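Local structure of sucrose 6(F)-phosphate phosphorylase (Thermoanaerobacterium thermosaccharolyticum DSM 571, 6S9V) at residues A[126-137]-A[163-171]. The protein is a phosphorylase of the alpha-amylase family, built on a closed barrel of eight parallel beta strands with a small antiparallel sheet domain at its far C-terminal end. Sequence-based numbering, arbitrary orientation.
Sequences ITLDKLWKDGKP and EEEKVWTTF
A single antiparallel bridge, Thr127 with Val167, joins the loop 126-137 to strand 164-168 of a two-stranded sheet. It is a non-hydrogen-bonded pair, so the bonds lie one residue to each side. Trp168 N donates to Ile126 O at 2.9 Å. Leu128 N makes a weak bond to Lys166 O, 3.4 Å long. A water extends the pairing by linking Ile126 N to Trp168 O.

The Trp168 indole is the main apolar surface. Leu131 CD1 lies over one face, 3.8 Å from the centroid of the six-membered ring and 28° off its normal. Leu128 CD2 meets the same ring at its edge, in plane, 3.4 Å from Trp168 CE3. The six-membered rings of Trp132 and Trp168 touch rim to rim, with planes at 43°. Their CZ3 atoms are 3.7 Å apart, and the indole Trp132 NE1 is hydrogen-bonded to Asp141 OD2. The two branches of Leu128 divide the work, since CD1 packs on Lys166 CB at 3.7 Å.

Within the bridged pair, Thr127 CG2 touches Val167 CG1 at 3.8 Å. Thr127 OG1 sits between its backbone N and carbonyl carbon (chi1 45°), which turns it to Asp129 OD1, 2.7 Å away on the syn side. A second water joins Asp129 N to Glu165 OE2. Arg117 forms salt bridges to both Asp129 and Glu165, and probably offsets their like charges.

Val167 packs against Phe109 and Phe112 of helix 107-115, while strand 153-157 pairs with the strand 164-168. In sequence, both segments fall between barrel strands 92-97 and 207-210, the third and fourth. An irregular insertion with a small antiparallel sheet after the third barrel strand is characteristic of domain B in alpha-amylase-family enzymes.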
loop_
_atom_site.group_PDB
_atom_site.type_symbol
_atom_site.label_atom_id
_atom_site.label_comp_id
_atom_site.label_asym_id
_atom_site.label_seq_id
_atom_site.Cartn_x
_atom_site.Cartn_y
_atom_site.Cartn_z
ATOM N N ILE A 126 9.220 -9.877 21.475
ATOM C CA ILE A 126 9.025 -8.881 22.539
ATOM C C ILE A 126 8.283 -9.597 23.662
ATOM O O ILE A 126 7.072 -9.478 23.842
ATOM C CB ILE A 126 8.286 -7.633 22.039
ATOM C CG1 ILE A 126 9.013 -7.016 20.842
ATOM C CG2 ILE A 126 8.159 -6.609 23.162
ATOM C CD1 ILE A 126 8.280 -5.840 20.206
ATOM N N THR A 127 9.028 -10.398 24.417
ATOM C CA THR A 127 8.517 -10.881 25.691
ATOM C C THR A 127 8.266 -9.676 26.593
ATOM O O THR A 127 9.015 -8.694 26.563
ATOM C CB THR A 127 9.499 -11.860 26.328
ATOM O OG1 THR A 127 10.830 -11.341 26.231
ATOM C CG2 THR A 127 9.431 -13.216 25.622
ATOM N N LEU A 128 7.186 -9.729 27.373
ATOM C CA LEU A 128 6.744 -8.525 28.070
ATOM C C LEU A 128 7.746 -8.049 29.122
ATOM O O LEU A 128 7.653 -6.900 29.565
ATOM C CB LEU A 128 5.380 -8.747 28.727
ATOM C CG LEU A 128 4.193 -9.033 27.802
ATOM C CD1 LEU A 128 2.891 -8.689 28.521
ATOM C CD2 LEU A 128 4.268 -8.317 26.483
ATOM N N ASP A 129 8.685 -8.897 29.545
ATOM C CA ASP A 129 9.714 -8.441 30.473
ATOM C C ASP A 129 10.611 -7.370 29.861
ATOM O O ASP A 129 11.331 -6.688 30.597
ATOM C CB ASP A 129 10.563 -9.617 30.960
ATOM C CG ASP A 129 11.243 -10.364 29.832
ATOM O OD1 ASP A 129 10.963 -10.074 28.651
ATOM O OD2 ASP A 129 12.076 -11.245 30.136
ATOM N N LYS A 130 10.610 -7.224 28.535
ATOM C CA LYS A 130 11.344 -6.144 27.889
ATOM C C LYS A 130 10.651 -4.794 28.029
ATOM O O LYS A 130 11.285 -3.762 27.780
ATOM C CB LYS A 130 11.562 -6.460 26.406
ATOM C CG LYS A 130 12.488 -7.650 26.153
ATOM C CD LYS A 130 12.622 -7.947 24.664
ATOM C CE LYS A 130 13.724 -8.957 24.374
ATOM N NZ LYS A 130 13.837 -9.283 22.906
ATOM N N LEU A 131 9.379 -4.775 28.432
ATOM C CA LEU A 131 8.623 -3.538 28.606
ATOM C C LEU A 131 8.307 -3.230 30.059
ATOM O O LEU A 131 8.190 -2.057 30.415
ATOM C CB LEU A 131 7.316 -3.609 27.813
ATOM C CG LEU A 131 7.519 -3.681 26.295
ATOM C CD1 LEU A 131 6.219 -4.060 25.597
ATOM C CD2 LEU A 131 8.068 -2.364 25.754
ATOM N N TRP A 132 8.144 -4.252 30.896
ATOM C CA TRP A 132 7.814 -4.092 32.306
ATOM C C TRP A 132 8.766 -4.981 33.091
ATOM O O TRP A 132 9.064 -6.103 32.671
ATOM C CB TRP A 132 6.357 -4.458 32.581
ATOM C CG TRP A 132 5.386 -3.487 31.975
ATOM C CD1 TRP A 132 5.162 -2.197 32.366
ATOM C CD2 TRP A 132 4.531 -3.721 30.848
ATOM N NE1 TRP A 132 4.209 -1.619 31.560
ATOM C CE2 TRP A 132 3.807 -2.533 30.621
ATOM C CE3 TRP A 132 4.303 -4.820 30.016
ATOM C CZ2 TRP A 132 2.872 -2.416 29.600
ATOM C CZ3 TRP A 132 3.379 -4.702 29.001
ATOM C CH2 TRP A 132 2.673 -3.508 28.799
ATOM N N LYS A 133 9.223 -4.486 34.246
ATOM C CA LYS A 133 10.223 -5.212 35.024
ATOM C C LYS A 133 9.829 -6.665 35.258
ATOM O O LYS A 133 10.660 -7.571 35.114
ATOM C CB LYS A 133 10.468 -4.519 36.368
ATOM C CG LYS A 133 11.453 -5.285 37.254
ATOM C CD LYS A 133 11.712 -4.603 38.586
ATOM C CE LYS A 133 12.861 -5.283 39.326
ATOM N NZ LYS A 133 12.552 -6.675 39.746
ATOM N N ASP A 134 8.574 -6.910 35.626
ATOM C CA ASP A 134 8.116 -8.250 35.968
ATOM C C ASP A 134 7.305 -8.920 34.866
ATOM O O ASP A 134 6.675 -9.951 35.120
ATOM C CB ASP A 134 7.289 -8.195 37.256
ATOM C CG ASP A 134 6.205 -7.134 37.207
ATOM O OD1 ASP A 134 6.067 -6.471 36.155
ATOM O OD2 ASP A 134 5.495 -6.965 38.219
ATOM N N GLY A 135 7.309 -8.369 33.656
ATOM C CA GLY A 135 6.552 -8.958 32.573
ATOM C C GLY A 135 5.055 -8.915 32.753
ATOM O O GLY A 135 4.333 -9.624 32.050
ATOM N N LYS A 136 4.563 -8.085 33.669
ATOM C CA LYS A 136 3.137 -7.989 33.930
ATOM C C LYS A 136 2.581 -6.767 33.217
ATOM O O LYS A 136 3.105 -5.661 33.423
ATOM C CB LYS A 136 2.876 -7.890 35.429
ATOM C CG LYS A 136 3.262 -9.139 36.208
ATOM C CD LYS A 136 2.953 -8.981 37.693
ATOM C CE LYS A 136 3.372 -10.207 38.492
ATOM N NZ LYS A 136 2.526 -11.395 38.204
ATOM N N PRO A 137 1.568 -6.901 32.361
ATOM C CA PRO A 137 1.034 -5.718 31.677
ATOM C C PRO A 137 0.351 -4.771 32.653
ATOM O O PRO A 137 -0.222 -5.185 33.664
ATOM C CB PRO A 137 0.030 -6.300 30.674
ATOM C CG PRO A 137 -0.341 -7.621 31.225
ATOM C CD PRO A 137 0.863 -8.134 31.966
ATOM N N GLU A 163 5.045 -23.255 31.503
ATOM C CA GLU A 163 4.730 -21.910 31.949
ATOM C C GLU A 163 4.006 -21.137 30.855
ATOM O O GLU A 163 4.188 -21.386 29.661
ATOM C CB GLU A 163 6.017 -21.182 32.336
ATOM C CG GLU A 163 6.647 -21.686 33.622
ATOM C CD GLU A 163 8.058 -21.170 33.823
ATOM O OE1 GLU A 163 8.532 -20.380 32.980
ATOM O OE2 GLU A 163 8.699 -21.562 34.823
ATOM N N GLU A 164 3.170 -20.192 31.276
ATOM C CA GLU A 164 2.513 -19.286 30.348
ATOM C C GLU A 164 3.424 -18.089 30.114
ATOM O O GLU A 164 4.022 -17.560 31.055
ATOM C CB GLU A 164 1.164 -18.808 30.887
ATOM C CG GLU A 164 0.142 -19.907 31.150
ATOM C CD GLU A 164 -0.337 -20.590 29.886
ATOM O OE1 GLU A 164 0.092 -20.189 28.785
ATOM O OE2 GLU A 164 -1.152 -21.530 29.995
ATOM N N GLU A 165 3.531 -17.674 28.857
ATOM C CA GLU A 165 4.369 -16.547 28.479
ATOM C C GLU A 165 3.594 -15.636 27.543
ATOM O O GLU A 165 2.979 -16.104 26.577
ATOM C CB GLU A 165 5.667 -16.989 27.796
ATOM C CG GLU A 165 6.638 -15.836 27.564
ATOM C CD GLU A 165 7.890 -15.935 28.409
ATOM O OE1 GLU A 165 8.536 -17.005 28.397
ATOM O OE2 GLU A 165 8.226 -14.945 29.091
ATOM N N LYS A 166 3.656 -14.342 27.812
ATOM C CA LYS A 166 3.053 -13.332 26.959
ATOM C C LYS A 166 4.119 -12.707 26.077
ATOM O O LYS A 166 5.234 -12.436 26.532
ATOM C CB LYS A 166 2.377 -12.249 27.801
ATOM C CG LYS A 166 1.159 -12.734 28.557
ATOM C CD LYS A 166 0.513 -11.603 29.341
ATOM C CE LYS A 166 -0.867 -11.999 29.839
ATOM N NZ LYS A 166 -0.791 -12.829 31.059
ATOM N N VAL A 167 3.783 -12.522 24.800
ATOM C CA VAL A 167 4.639 -11.816 23.858
ATOM C C VAL A 167 3.785 -10.794 23.123
ATOM O O VAL A 167 2.572 -10.965 22.957
ATOM C CB VAL A 167 5.342 -12.752 22.847
ATOM C CG1 VAL A 167 6.218 -13.756 23.575
ATOM C CG2 VAL A 167 4.323 -13.449 21.971
ATOM N N TRP A 168 4.430 -9.725 22.675
ATOM C CA TRP A 168 3.720 -8.647 22.007
ATOM C C TRP A 168 3.191 -9.109 20.653
ATOM O O TRP A 168 3.911 -9.731 19.861
ATOM C CB TRP A 168 4.651 -7.446 21.846
ATOM C CG TRP A 168 3.952 -6.131 21.879
ATOM C CD1 TRP A 168 3.615 -5.343 20.815
ATOM C CD2 TRP A 168 3.463 -5.464 23.046
ATOM N NE1 TRP A 168 2.965 -4.210 21.253
ATOM C CE2 TRP A 168 2.856 -4.266 22.619
ATOM C CE3 TRP A 168 3.484 -5.764 24.411
ATOM C CZ2 TRP A 168 2.282 -3.361 23.512
ATOM C CZ3 TRP A 168 2.911 -4.863 25.299
ATOM C CH2 TRP A 168 2.317 -3.677 24.842
ATOM N N THR A 169 1.920 -8.794 20.391
ATOM C CA THR A 169 1.278 -9.097 19.110
ATOM C C THR A 169 0.379 -7.903 18.800
ATOM O O THR A 169 -0.739 -7.815 19.317
ATOM C CB THR A 169 0.492 -10.407 19.152
ATOM O OG1 THR A 169 -0.546 -10.339 20.143
ATOM C CG2 THR A 169 1.423 -11.569 19.490
ATOM N N THR A 170 0.888 -6.976 17.981
ATOM C CA THR A 170 0.130 -5.776 17.635
ATOM C C THR A 170 -1.133 -6.120 16.860
ATOM O O THR A 170 -2.183 -5.507 17.071
ATOM C CB THR A 170 1.006 -4.826 16.812
ATOM O OG1 THR A 170 2.082 -4.338 17.618
ATOM C CG2 THR A 170 0.195 -3.653 16.282
ATOM N N PHE A 171 -1.041 -7.078 15.941
ATOM C CA PHE A 171 -2.131 -7.454 15.058
ATOM C C PHE A 171 -2.536 -8.902 15.299
ATOM O O PHE A 171 -1.771 -9.704 15.837
ATOM C CB PHE A 171 -1.732 -7.294 13.586
ATOM C CG PHE A 171 -1.280 -5.920 13.228
ATOM C CD1 PHE A 171 -2.205 -4.925 12.994
ATOM C CD2 PHE A 171 0.074 -5.619 13.126
ATOM C CE1 PHE A 171 -1.801 -3.656 12.645
ATOM C CE2 PHE A 171 0.485 -4.344 12.790
ATOM C CZ PHE A 171 -0.454 -3.358 12.560
HETATM O O HOH W 1 6.709 -10.189 20.197
HETATM O O HOH W 2 8.419 -11.972 29.802
#